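Local coordinates for Myo-inositol dehydrogenase (Corynebacterium glutamicum, PDB 3EUW), which catalyses the oxidation of myo-inositol as a dehydrogenase of the Gfo/Idh/MocA family, probably with NAD+ as the electron acceptor, at the interface of chains A and B. Numbering follows the deposited sequence. Chains: chain A/B, Myo-inositol dehydrogenase.

The interface of chains A and B. Residues chain A 147-148, 244, 246; chain B 154, 230, 232-233, 235.
The ring of A:Phe244 lies flat against the guanidinium of B:Arg154, the two planes only 11° apart. CG of the phenylalanine sits over the centre of the guanidinium plane, while the CD methylene of B:Arg154 rests over the same ring face, offset toward the rim, 3.5 Å from A:Phe244 CE1. Around the rim of the phenyl ring, in its plane, come B:His232 CD2, B:Cys233 CA and B:Tyr235 CE2, so chain B supplies both a lid and a border. Extended from CG to NE, the arginine chain carries the guanidinium out to the phenyl ring, and a last torsion of chi4 123° helps set its plane.

At the guanidinium edge stands the amide oxygen of A:Gln148. A:Gln148 OE1 takes two hydrogen bonds side-on, from B:Arg154 NE at 3.0 Å and from B:Arg154 NH2 at 2.9 Å, although the amide plane is turned well away from the guanidinium. The remaining terminal nitrogen, B:Arg154 NH1, donates to the phenol oxygen B:Tyr235 OH at 3.0 Å. Bonds to both chains thus fix the rotation of the flat group stacked on A:Phe244.

Beyond the ring, the imidazole of B:His232 meets the carboxylate of A:Glu147 edge-on and nearly coplanar. B:His232 NE2 donates to the syn lone pair of A:Glu147 OE1 over a short 2.5 Å, a fairly straight bond in the imidazole plane; the carboxylate might favour a charged imidazole. Behind it, B:Ser230 OG donates to B:His232 O, the backbone carbonyl, at 3.1 Å, which should steady the loop that carries the histidine.

The patch joins strands 146-154 and 238-245 of one subunit to strand ends and the following loop of its two-fold mate, and has a symmetry twin; it likely contributes to assembly of the tetramer.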
loop_
_atom_site.group_PDB
_atom_site.type_symbol
_atom_site.label_atom_id
_atom_site.label_comp_id
_atom_site.label_asym_id
_atom_site.label_seq_id
_atom_site.Cartn_x
_atom_site.Cartn_y
_atom_site.Cartn_z
ATOM N N GLU A 147 6.415 13.648 -19.614
ATOM C CA GLU A 147 5.341 13.811 -20.577
ATOM C C GLU A 147 4.033 14.317 -19.966
ATOM O O GLU A 147 3.298 15.084 -20.595
ATOM C CB GLU A 147 5.105 12.489 -21.312
ATOM C CG GLU A 147 6.351 11.999 -22.060
ATOM C CD GLU A 147 6.185 10.608 -22.655
ATOM O OE1 GLU A 147 5.186 9.925 -22.334
ATOM O OE2 GLU A 147 7.062 10.194 -23.438
ATOM N N GLN A 148 3.749 13.892 -18.739
ATOM C CA GLN A 148 2.529 14.301 -18.056
ATOM C C GLN A 148 2.821 14.548 -16.587
ATOM O O GLN A 148 3.669 13.874 -15.991
ATOM C CB GLN A 148 1.464 13.212 -18.165
ATOM C CG GLN A 148 1.266 12.677 -19.549
ATOM C CD GLN A 148 0.115 11.696 -19.632
ATOM O OE1 GLN A 148 -0.100 10.882 -18.729
ATOM N NE2 GLN A 148 -0.622 11.757 -20.730
ATOM N N PHE A 244 4.674 11.404 -15.028
ATOM C CA PHE A 244 4.758 10.265 -15.935
ATOM C C PHE A 244 5.701 10.584 -17.090
ATOM O O PHE A 244 5.550 11.615 -17.756
ATOM C CB PHE A 244 3.369 9.930 -16.492
ATOM C CG PHE A 244 3.376 8.826 -17.516
ATOM C CD1 PHE A 244 3.415 7.489 -17.119
ATOM C CD2 PHE A 244 3.366 9.116 -18.876
ATOM C CE1 PHE A 244 3.442 6.458 -18.065
ATOM C CE2 PHE A 244 3.395 8.079 -19.831
ATOM C CZ PHE A 244 3.433 6.752 -19.417
ATOM N N SER A 246 8.612 8.892 -20.342
ATOM C CA SER A 246 8.828 7.850 -21.336
ATOM C C SER A 246 9.362 6.539 -20.749
ATOM O O SER A 246 9.196 5.493 -21.353
ATOM C CB SER A 246 9.781 8.357 -22.424
ATOM O OG SER A 246 10.996 8.840 -21.867
ATOM N N ARG B 154 -3.533 4.389 -19.750
ATOM C CA ARG B 154 -2.333 4.426 -20.564
ATOM C C ARG B 154 -2.112 3.061 -21.214
ATOM O O ARG B 154 -1.935 2.056 -20.519
ATOM C CB ARG B 154 -1.121 4.827 -19.713
ATOM C CG ARG B 154 -1.277 6.224 -19.105
ATOM C CD ARG B 154 -0.035 6.683 -18.372
ATOM N NE ARG B 154 -0.173 8.041 -17.841
ATOM C CZ ARG B 154 -0.029 8.354 -16.558
ATOM N NH1 ARG B 154 0.253 7.411 -15.675
ATOM N NH2 ARG B 154 -0.146 9.611 -16.163
ATOM N N SER B 230 -2.587 8.213 -22.656
ATOM C CA SER B 230 -1.257 8.177 -23.229
ATOM C C SER B 230 -1.200 6.868 -23.989
ATOM O O SER B 230 -1.756 5.872 -23.537
ATOM C CB SER B 230 -0.172 8.193 -22.165
ATOM O OG SER B 230 1.069 7.901 -22.772
ATOM N N HIS B 232 1.486 5.060 -24.545
ATOM C CA HIS B 232 2.539 4.144 -24.083
ATOM C C HIS B 232 2.602 4.144 -22.566
ATOM O O HIS B 232 2.122 5.069 -21.924
ATOM C CB HIS B 232 3.928 4.458 -24.687
ATOM C CG HIS B 232 4.541 5.738 -24.208
ATOM N ND1 HIS B 232 5.834 6.101 -24.523
ATOM C CD2 HIS B 232 4.045 6.740 -23.443
ATOM C CE1 HIS B 232 6.110 7.267 -23.969
ATOM N NE2 HIS B 232 5.042 7.678 -23.309
ATOM N N CYS B 233 3.173 3.092 -21.994
ATOM C CA CYS B 233 3.277 2.980 -20.547
ATOM C C CYS B 233 4.229 1.841 -20.229
ATOM O O CYS B 233 3.915 0.677 -20.455
ATOM C CB CYS B 233 1.896 2.715 -19.953
ATOM S SG CYS B 233 1.872 2.474 -18.186
ATOM N N TYR B 235 5.238 0.390 -17.406
ATOM C CA TYR B 235 4.928 -0.614 -16.387
ATOM C C TYR B 235 3.694 -1.470 -16.664
ATOM O O TYR B 235 3.310 -2.308 -15.844
ATOM C CB TYR B 235 4.812 0.057 -15.013
ATOM C CG TYR B 235 3.934 1.286 -15.007
ATOM C CD1 TYR B 235 2.554 1.188 -14.825
ATOM C CD2 TYR B 235 4.484 2.552 -15.244
ATOM C CE1 TYR B 235 1.741 2.326 -14.889
ATOM C CE2 TYR B 235 3.684 3.685 -15.313
ATOM C CZ TYR B 235 2.312 3.565 -15.139
ATOM O OH TYR B 235 1.515 4.678 -15.264
#